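Local coordinates for superantigen-like protein SSL10 (Staphylococcus aureus subsp. aureus, PDB 6LWT) that probably binds the Fc region of human IgG to block classical complement activation, and probably also interferes with plasma clotting by binding prothrombin, at residues 50-56 with 84-90; 56-62 with 180-186. All coordinates share one frame; numbering follows the deposited sequence.

Contact 1 (50-56 with 84-90); sequences KIQVLLP and DIFYTVG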
ATOM      1  N   LYS A  50      -7.565  11.890  15.625  1.00 26.68           N
ATOM      2  CA  LYS A  50      -6.244  12.493  15.495  1.00 27.35           C
ATOM      3  C   LYS A  50      -5.330  11.567  14.706  1.00 25.68           C
ATOM      4  O   LYS A  50      -5.028  10.478  15.166  1.00 23.69           O
ATOM      5  CB  LYS A  50      -5.641  12.772  16.875  1.00 28.13           C
ATOM      6  CG  LYS A  50      -6.418  13.818  17.654  1.00 29.81           C
ATOM      7  CD  LYS A  50      -5.769  14.147  18.995  1.00 31.46           C
ATOM      8  CE  LYS A  50      -5.816  12.972  19.948  1.00 32.86           C
ATOM      9  NZ  LYS A  50      -5.500  13.419  21.336  1.00 34.78           N
ATOM     10  N   ILE A  51      -4.893  12.026  13.529  1.00 24.73           N
ATOM     11  CA  ILE A  51      -4.028  11.255  12.639  1.00 23.43           C
ATOM     12  C   ILE A  51      -2.671  11.947  12.496  1.00 22.16           C
ATOM     13  O   ILE A  51      -2.623  13.137  12.186  1.00 21.66           O
ATOM     14  CB  ILE A  51      -4.634  11.148  11.223  1.00 24.60           C
ATOM     15  CG1 ILE A  51      -6.108  10.736  11.259  1.00 26.57           C
ATOM     16  CG2 ILE A  51      -3.813  10.182  10.365  1.00 25.19           C
ATOM     17  CD1 ILE A  51      -6.369   9.404  11.897  1.00 26.90           C
ATOM     18  N   GLN A  52      -1.600  11.205  12.752  1.00 20.74           N
ATOM     19  CA  GLN A  52      -0.245  11.635  12.477  1.00 20.96           C
ATOM     20  C   GLN A  52       0.381  10.730  11.414  1.00 20.08           C
ATOM     21  O   GLN A  52       0.441   9.497  11.568  1.00 19.17           O
ATOM     22  CB  GLN A  52       0.609  11.612  13.751  1.00 21.36           C
ATOM     23  CG  GLN A  52       2.078  11.964  13.517  1.00 22.71           C
ATOM     24  CD  GLN A  52       2.802  12.409  14.784  1.00 23.20           C
ATOM     25  OE1 GLN A  52       2.290  13.223  15.543  1.00 23.80           O
ATOM     26  NE2 GLN A  52       4.003  11.885  15.002  1.00 23.65           N
ATOM     27  N   VAL A  53       0.862  11.357  10.344  1.00 20.01           N
ATOM     28  CA  VAL A  53       1.472  10.670   9.221  1.00 20.68           C
ATOM     29  C   VAL A  53       2.973  10.946   9.267  1.00 22.16           C
ATOM     30  O   VAL A  53       3.369  12.119   9.277  1.00 23.33           O
ATOM     31  CB  VAL A  53       0.943  11.211   7.873  1.00 20.62           C
ATOM     32  CG1 VAL A  53       1.500  10.388   6.713  1.00 21.76           C
ATOM     33  CG2 VAL A  53      -0.585  11.273   7.876  1.00 20.47           C
ATOM     34  N   LEU A  54       3.774   9.883   9.311  1.00 22.39           N
ATOM     35  CA  LEU A  54       5.210   9.948   9.118  1.00 23.24           C
ATOM     36  C   LEU A  54       5.515  10.032   7.631  1.00 24.55           C
ATOM     37  O   LEU A  54       5.059   9.179   6.849  1.00 24.39           O
ATOM     38  CB  LEU A  54       5.889   8.725   9.724  1.00 24.37           C
ATOM     39  CG  LEU A  54       7.411   8.583   9.533  1.00 26.19           C
ATOM     40  CD1 LEU A  54       8.167   9.643  10.315  1.00 27.70           C
ATOM     41  CD2 LEU A  54       7.867   7.196   9.942  1.00 28.31           C
ATOM     42  N   LEU A  55       6.267  11.061   7.246  1.00 24.22           N
ATOM     43  CA  LEU A  55       6.743  11.225   5.884  1.00 26.59           C
ATOM     44  C   LEU A  55       8.117  10.531   5.763  1.00 27.20           C
ATOM     45  O   LEU A  55       9.081  11.006   6.351  1.00 26.03           O
ATOM     46  CB  LEU A  55       6.844  12.711   5.532  1.00 26.91           C
ATOM     47  CG  LEU A  55       5.564  13.537   5.660  1.00 27.01           C
ATOM     48  CD1 LEU A  55       5.856  15.020   5.458  1.00 28.59           C
ATOM     49  CD2 LEU A  55       4.495  13.082   4.671  1.00 28.54           C
ATOM     50  N   PRO A  56       8.209   9.403   5.018  1.00 28.56           N
ATOM     51  CA  PRO A  56       9.508   8.727   4.789  1.00 30.64           C
ATOM     52  C   PRO A  56      10.578   9.656   4.192  1.00 32.00           C
ATOM     53  O   PRO A  56      10.240  10.563   3.422  1.00 31.21           O
ATOM     54  CB  PRO A  56       9.174   7.635   3.765  1.00 31.42           C
ATOM     55  CG  PRO A  56       7.697   7.433   3.849  1.00 30.55           C
ATOM     56  CD  PRO A  56       7.096   8.711   4.331  1.00 29.63           C
ATOM     57  N   ASP A  84      -4.822   8.799  22.131  1.00 32.47           N
ATOM     58  CA  ASP A  84      -5.680   8.505  20.976  1.00 32.58           C
ATOM     59  C   ASP A  84      -5.202   9.201  19.688  1.00 29.01           C
ATOM     60  O   ASP A  84      -5.999   9.659  18.868  1.00 26.78           O
ATOM     61  CB  ASP A  84      -7.145   8.794  21.305  1.00 35.24           C
ATOM     62  CG  ASP A  84      -7.638   7.946  22.474  1.00 39.15           C
ATOM     63  OD1 ASP A  84      -7.646   6.700  22.337  1.00 43.43           O
ATOM     64  OD2 ASP A  84      -7.974   8.521  23.528  1.00 41.82           O
ATOM     65  N   ILE A  85      -3.886   9.276  19.534  1.00 27.43           N
ATOM     66  CA  ILE A  85      -3.287   9.661  18.255  1.00 26.50           C
ATOM     67  C   ILE A  85      -3.092   8.359  17.468  1.00 23.98           C
ATOM     68  O   ILE A  85      -2.540   7.397  17.983  1.00 22.96           O
ATOM     69  CB  ILE A  85      -1.963  10.427  18.437  1.00 25.41           C
ATOM     70  CG1 ILE A  85      -2.239  11.769  19.146  1.00 25.50           C
ATOM     71  CG2 ILE A  85      -1.310  10.685  17.073  1.00 25.48           C
ATOM     72  CD1 ILE A  85      -1.001  12.503  19.632  1.00 25.35           C
ATOM     73  N   PHE A  86      -3.553   8.350  16.221  1.00 23.32           N
ATOM     74  CA  PHE A  86      -3.458   7.173  15.356  1.00 22.45           C
ATOM     75  C   PHE A  86      -2.336   7.442  14.355  1.00 21.90           C
ATOM     76  O   PHE A  86      -2.376   8.453  13.669  1.00 22.50           O
ATOM     77  CB  PHE A  86      -4.788   6.950  14.649  1.00 24.33           C
ATOM     78  CG  PHE A  86      -5.889   6.488  15.564  1.00 27.13           C
ATOM     79  CD1 PHE A  86      -6.562   7.387  16.385  1.00 29.62           C
ATOM     80  CD2 PHE A  86      -6.240   5.145  15.623  1.00 30.81           C
ATOM     81  CE1 PHE A  86      -7.579   6.963  17.227  1.00 31.16           C
ATOM     82  CE2 PHE A  86      -7.255   4.709  16.467  1.00 31.70           C
ATOM     83  CZ  PHE A  86      -7.920   5.625  17.273  1.00 32.48           C
ATOM     84  N   TYR A  87      -1.348   6.547  14.287  1.00 21.12           N
ATOM     85  CA  TYR A  87      -0.140   6.776  13.492  1.00 22.75           C
ATOM     86  C   TYR A  87      -0.168   5.960  12.211  1.00 21.02           C
ATOM     87  O   TYR A  87      -0.508   4.771  12.228  1.00 20.71           O
ATOM     88  CB  TYR A  87       1.132   6.427  14.271  1.00 22.62           C
ATOM     89  CG  TYR A  87       1.332   7.298  15.472  1.00 26.04           C
ATOM     90  CD1 TYR A  87       0.628   7.052  16.657  1.00 27.22           C
ATOM     91  CD2 TYR A  87       2.187   8.391  15.433  1.00 26.96           C
ATOM     92  CE1 TYR A  87       0.784   7.867  17.761  1.00 26.99           C
ATOM     93  CE2 TYR A  87       2.357   9.205  16.543  1.00 28.01           C
ATOM     94  CZ  TYR A  87       1.652   8.947  17.701  1.00 28.52           C
ATOM     95  OH  TYR A  87       1.822   9.779  18.803  1.00 29.27           O
ATOM     96  N   THR A  88       0.252   6.598  11.125  1.00 19.84           N
ATOM     97  CA  THR A  88       0.340   5.940   9.814  1.00 20.04           C
ATOM     98  C   THR A  88       1.638   6.421   9.146  1.00 20.39           C
ATOM     99  O   THR A  88       2.233   7.428   9.569  1.00 18.29           O
ATOM    100  CB  THR A  88      -0.931   6.219   8.974  1.00 20.24           C
ATOM    101  OG1 THR A  88      -0.910   5.489   7.730  1.00 20.22           O
ATOM    102  CG2 THR A  88      -1.110   7.705   8.713  1.00 20.42           C
ATOM    103  N   VAL A  89       2.084   5.702   8.115  1.00 20.05           N
ATOM    104  CA  VAL A  89       3.344   6.028   7.437  1.00 18.94           C
ATOM    105  C   VAL A  89       3.076   6.214   5.942  1.00 19.35           C
ATOM    106  O   VAL A  89       2.503   5.344   5.307  1.00 16.81           O
ATOM    107  CB  VAL A  89       4.397   4.929   7.643  1.00 19.38           C
ATOM    108  CG1 VAL A  89       5.696   5.264   6.909  1.00 20.11           C
ATOM    109  CG2 VAL A  89       4.691   4.679   9.132  1.00 21.09           C
ATOM    110  N   GLY A  90       3.531   7.334   5.391  1.00 18.41           N
ATOM    111  CA  GLY A  90       3.417   7.617   3.949  1.00 18.88           C
ATOM    112  C   GLY A  90       1.989   7.698   3.477  1.00 18.18           C
ATOM    113  O   GLY A  90       1.108   8.141   4.197  1.00 18.48           O
TER
HETATM  114  O   HOH W   1      -8.329  10.608  18.133  1.00 29.56           O
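Strands 50-54 and 85-89 run parallel, 4.6 Å apart at closest approach, with their N-to-C directions 26° apart. Residues 50, 52 and 54 alternate with 86, 88 and 90 in a ladder of five backbone hydrogen bonds. Its first rung is Phe86 N to Lys50 O, 2.8 Å, and its last is Gly90 N to Leu54 O, also 2.8 Å. Gly90, just past the strand, has a positive phi, which glycine adopts readily. One face of the pair carries Ile51, Val53, Phe86 and Thr88. Here Val53 and Thr88 lie side by side, with Val53 CG2 3.7 Å from Thr88 CG2. With chi1 at -175°, Thr88 turns OG1 away from its own N, and OG1 bonds to Val76 N. Ile51 reaches across with CD1 to Phe86 CB, 4.0 Å. Phe75 of strand 71-76 packs against Ile51, Phe86 and Thr88. The other face carries Gln52, Ile85, Tyr87, Leu54 and Val89. The Gln52 chain is extended and runs alongside the Tyr87 ring. Gln52 NE2 sits at the ring edge, 3.5 Å from Tyr87 CE2, and the amide and ring planes are 74° apart. Ile85 CG2 lies over one face of the same ring, offset toward the rim. The polar ends bond to other residues: Gln52 OE1 to Arg43, and Tyr87 OH to Asp81. Farther along this face, Leu54 CD2 lies 4.1 Å from Val89 CG2. At the start of the pair, a water accepts from Lys50 N and donates to Asp84 O. Backbone bonds thus fix this parallel pairing in the OB-fold domain. One face is mostly apolar and packs on Phe75; the other is mixed, with the polar ends of Gln52 and Tyr87 held by neighbouring residues.

Contact 2 (56-62 with 180-186); sequences PGNDKSK and FKYMGEV
Pro56 meets the 3-10 turn 180-182 through the CG side of its ring, with CG 3.4 Å from Phe180 O. Close by, the Asp59 carboxylate lies against the backbone of Gly184, its OD2 3.3 Å from Gly184 CA. Gly184 has no side chain, which lets the carboxylate lie directly on its backbone. A water joins the two loops. It accepts from Gly184 N at 2.8 Å, and Asp59 OD2 and Lys181 O both lie within its donating reach. The Asp59 end of the contact is therefore held by packing and water together. The solvent side is looser. Exposed Asn58 sends ND2 to Lys181 O, 3.0 Å away with an N-H...O angle of 158°. The oxygen lies close to the Asn58 amide plane, but the donor stands above the carbonyl plane of Lys181. Lys62 reaches across from the far end of segment 56-62. Its chain bends at chi3 (-71°), which brings NZ to Gly184 O in a weak bond of 3.3 Å. The same NZ makes a long salt bridge to Asp59 OD1, 3.4 Å, so the lysine loosely links its own segment to the facing loop. Val186 CG2 lies near this nitrogen. Behind the 180-186 loop, Met183 and Glu185 touch helix 133-148, and Glu185 OE2 bonds to Tyr170 OH. The arrangement belongs to the interface between the OB-fold and beta-grasp domains, the two-domain architecture of the staphylococcal and streptococcal toxin family.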
ATOM      1  N   PRO A  56       8.209   9.403   5.018  1.00 28.56           N
ATOM      2  CA  PRO A  56       9.508   8.727   4.789  1.00 30.64           C
ATOM      3  C   PRO A  56      10.578   9.656   4.192  1.00 32.00           C
ATOM      4  O   PRO A  56      10.240  10.563   3.422  1.00 31.21           O
ATOM      5  CB  PRO A  56       9.174   7.635   3.765  1.00 31.42           C
ATOM      6  CG  PRO A  56       7.697   7.433   3.849  1.00 30.55           C
ATOM      7  CD  PRO A  56       7.096   8.711   4.331  1.00 29.63           C
ATOM      8  N   GLY A  57      11.844   9.420   4.542  1.00 33.43           N
ATOM      9  CA  GLY A  57      12.955  10.301   4.137  1.00 35.33           C
ATOM     10  C   GLY A  57      13.027  10.563   2.639  1.00 37.90           C
ATOM     11  O   GLY A  57      13.372  11.671   2.216  1.00 36.78           O
ATOM     12  N   ASN A  58      12.686   9.544   1.844  1.00 39.92           N
ATOM     13  CA  ASN A  58      12.656   9.636   0.370  1.00 42.50           C
ATOM     14  C   ASN A  58      11.709  10.688  -0.219  1.00 46.02           C
ATOM     15  O   ASN A  58      11.928  11.136  -1.352  1.00 47.96           O
ATOM     16  CB  ASN A  58      12.314   8.267  -0.257  1.00 43.06           C
ATOM     17  CG  ASN A  58      13.481   7.282  -0.214  1.00 43.28           C
ATOM     18  OD1 ASN A  58      14.624   7.663  -0.436  1.00 44.31           O
ATOM     19  ND2 ASN A  58      13.190   6.004   0.050  1.00 43.54           N
ATOM     20  N   ASP A  59      10.673  11.072   0.533  1.00 45.10           N
ATOM     21  CA  ASP A  59       9.613  11.957   0.026  1.00 49.82           C
ATOM     22  C   ASP A  59       9.692  13.410   0.519  1.00 47.55           C
ATOM     23  O   ASP A  59       8.767  14.195   0.257  1.00 46.34           O
ATOM     24  CB  ASP A  59       8.258  11.356   0.388  1.00 51.91           C
ATOM     25  CG  ASP A  59       8.217   9.871   0.135  1.00 56.96           C
ATOM     26  OD1 ASP A  59       8.281   9.465  -1.050  1.00 59.43           O
ATOM     27  OD2 ASP A  59       8.166   9.112   1.127  1.00 60.96           O
ATOM     28  N   LYS A  60      10.784  13.767   1.206  1.00 48.74           N
ATOM     29  CA  LYS A  60      10.949  15.119   1.784  1.00 50.33           C
ATOM     30  C   LYS A  60      10.785  16.259   0.779  1.00 47.06           C
ATOM     31  O   LYS A  60      10.185  17.288   1.098  1.00 43.30           O
ATOM     32  CB  LYS A  60      12.291  15.255   2.516  1.00 54.56           C
ATOM     33  CG  LYS A  60      13.550  15.075   1.664  1.00 57.78           C
ATOM     34  CD  LYS A  60      14.815  15.259   2.503  1.00 62.07           C
ATOM     35  CE  LYS A  60      15.103  14.081   3.437  1.00 63.07           C
ATOM     36  NZ  LYS A  60      15.831  12.969   2.763  1.00 63.49           N
ATOM     37  N   SER A  61      11.305  16.056  -0.431  1.00 48.27           N
ATOM     38  CA  SER A  61      11.244  17.067  -1.499  1.00 49.25           C
ATOM     39  C   SER A  61       9.831  17.478  -1.910  1.00 49.34           C
ATOM     40  O   SER A  61       9.626  18.603  -2.376  1.00 48.34           O
ATOM     41  CB  SER A  61      11.998  16.586  -2.739  1.00 50.48           C
ATOM     42  OG  SER A  61      13.378  16.796  -2.574  1.00 56.12           O
ATOM     43  N   LYS A  62       8.865  16.572  -1.769  1.00 45.26           N
ATOM     44  CA  LYS A  62       7.473  16.896  -2.101  1.00 45.73           C
ATOM     45  C   LYS A  62       6.799  17.758  -1.028  1.00 43.93           C
ATOM     46  O   LYS A  62       5.873  18.527  -1.336  1.00 44.99           O
ATOM     47  CB  LYS A  62       6.672  15.614  -2.346  1.00 43.89           C
ATOM     48  CG  LYS A  62       7.116  14.879  -3.604  1.00 44.75           C
ATOM     49  CD  LYS A  62       6.361  13.573  -3.818  1.00 45.85           C
ATOM     50  CE  LYS A  62       6.780  12.527  -2.791  1.00 46.61           C
ATOM     51  NZ  LYS A  62       6.252  11.178  -3.115  1.00 46.12           N
ATOM     52  N   PHE A 180       8.971   1.020   5.607  1.00 22.01           N
ATOM     53  CA  PHE A 180       8.458   2.388   5.734  1.00 22.94           C
ATOM     54  C   PHE A 180       9.033   3.304   4.668  1.00 22.02           C
ATOM     55  O   PHE A 180       8.304   4.114   4.088  1.00 20.49           O
ATOM     56  CB  PHE A 180       8.758   2.993   7.126  1.00 24.73           C
ATOM     57  CG  PHE A 180       7.901   2.457   8.265  1.00 25.25           C
ATOM     58  CD1 PHE A 180       6.826   1.596   8.063  1.00 26.40           C
ATOM     59  CD2 PHE A 180       8.155   2.898   9.571  1.00 27.71           C
ATOM     60  CE1 PHE A 180       6.052   1.156   9.123  1.00 26.68           C
ATOM     61  CE2 PHE A 180       7.377   2.463  10.636  1.00 27.98           C
ATOM     62  CZ  PHE A 180       6.326   1.584  10.413  1.00 27.24           C
ATOM     63  N   LYS A 181      10.318   3.129   4.361  1.00 23.14           N
ATOM     64  CA  LYS A 181      11.013   4.004   3.414  1.00 23.97           C
ATOM     65  C   LYS A 181      10.399   4.013   2.004  1.00 23.65           C
ATOM     66  O   LYS A 181      10.653   4.952   1.243  1.00 22.28           O
ATOM     67  CB  LYS A 181      12.509   3.649   3.328  1.00 26.94           C
ATOM     68  CG  LYS A 181      12.824   2.326   2.639  1.00 28.62           C
ATOM     69  CD  LYS A 181      14.324   2.082   2.517  1.00 33.12           C
ATOM     70  CE  LYS A 181      14.838   1.036   3.483  1.00 37.79           C
ATOM     71  NZ  LYS A 181      15.952   0.248   2.863  1.00 41.30           N
ATOM     72  N   TYR A 182       9.613   2.979   1.664  1.00 20.88           N
ATOM     73  CA  TYR A 182       8.966   2.879   0.350  1.00 21.42           C
ATOM     74  C   TYR A 182       7.490   3.260   0.324  1.00 21.44           C
ATOM     75  O   TYR A 182       6.873   3.214  -0.744  1.00 19.96           O
ATOM     76  CB  TYR A 182       9.128   1.450  -0.201  1.00 20.66           C
ATOM     77  CG  TYR A 182      10.575   1.027  -0.310  1.00 21.15           C
ATOM     78  CD1 TYR A 182      11.471   1.779  -1.058  1.00 21.81           C
ATOM     79  CD2 TYR A 182      11.051  -0.129   0.323  1.00 21.20           C
ATOM     80  CE1 TYR A 182      12.811   1.410  -1.165  1.00 23.60           C
ATOM     81  CE2 TYR A 182      12.384  -0.515   0.215  1.00 22.01           C
ATOM     82  CZ  TYR A 182      13.264   0.268  -0.515  1.00 23.54           C
ATOM     83  OH  TYR A 182      14.597  -0.066  -0.631  1.00 24.84           O
ATOM     84  N   MET A 183       6.932   3.662   1.464  1.00 20.14           N
ATOM     85  CA  MET A 183       5.494   3.899   1.563  1.00 20.26           C
ATOM     86  C   MET A 183       5.046   5.260   1.044  1.00 20.76           C
ATOM     87  O   MET A 183       3.848   5.527   0.998  1.00 22.93           O
ATOM     88  CB  MET A 183       5.018   3.711   3.003  1.00 19.88           C
ATOM     89  CG  MET A 183       5.014   2.259   3.410  1.00 19.45           C
ATOM     90  SD  MET A 183       4.506   2.046   5.105  1.00 20.00           S
ATOM     91  CE  MET A 183       4.459   0.277   5.199  1.00 19.61           C
ATOM     92  N   GLY A 184       5.985   6.102   0.636  1.00 21.21           N
ATOM     93  CA  GLY A 184       5.644   7.372   0.032  1.00 23.98           C
ATOM     94  C   GLY A 184       5.682   7.413  -1.481  1.00 24.76           C
ATOM     95  O   GLY A 184       5.096   8.332  -2.039  1.00 25.24           O
ATOM     96  N   GLU A 185       6.376   6.454  -2.118  1.00 25.44           N
ATOM     97  CA  GLU A 185       6.481   6.320  -3.598  1.00 27.68           C
ATOM     98  C   GLU A 185       5.107   6.415  -4.257  1.00 24.48           C
ATOM     99  O   GLU A 185       4.209   5.700  -3.833  1.00 22.15           O
ATOM    100  CB  GLU A 185       7.033   4.934  -3.978  1.00 32.47           C
ATOM    101  CG  GLU A 185       8.546   4.750  -3.948  1.00 39.78           C
ATOM    102  CD  GLU A 185       9.217   4.735  -5.326  1.00 43.33           C
ATOM    103  OE1 GLU A 185      10.453   4.799  -5.332  1.00 50.88           O
ATOM    104  OE2 GLU A 185       8.555   4.666  -6.394  1.00 45.72           O
ATOM    105  N   VAL A 186       4.973   7.211  -5.316  1.00 22.66           N
ATOM    106  CA  VAL A 186       3.681   7.412  -6.000  1.00 23.49           C
ATOM    107  C   VAL A 186       3.759   6.799  -7.390  1.00 23.53           C
ATOM    108  O   VAL A 186       4.723   7.038  -8.109  1.00 24.76           O
ATOM    109  CB  VAL A 186       3.318   8.902  -6.120  1.00 25.83           C
ATOM    110  CG1 VAL A 186       2.025   9.092  -6.912  1.00 26.29           C
ATOM    111  CG2 VAL A 186       3.187   9.534  -4.742  1.00 26.60           C
TER
HETATM  112  O   HOH W   2       8.647   6.343  -0.161  1.00 24.57           O

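Overall arrangement
After helix 14-22 and three strands, the chain enters strand 49-54 and then segment 56-62. Contact 1 closes a loop of 27 residues when strand 85-93 returns beside strand 49-54, within the OB-fold domain. Contact 2 closes a far longer loop, of 117 residues, through helix 133-148 and the beta-grasp domain. The two loops cross, because their segments alternate along the chain. Pro56 belongs to both contacts, whose centres are about 14 Å apart. They also touch directly: Val89 of contact 1 packs on Phe180 and Met183 of contact 2. Contact 1 thus joins strands within one domain, while contact 2 ties that domain to the next.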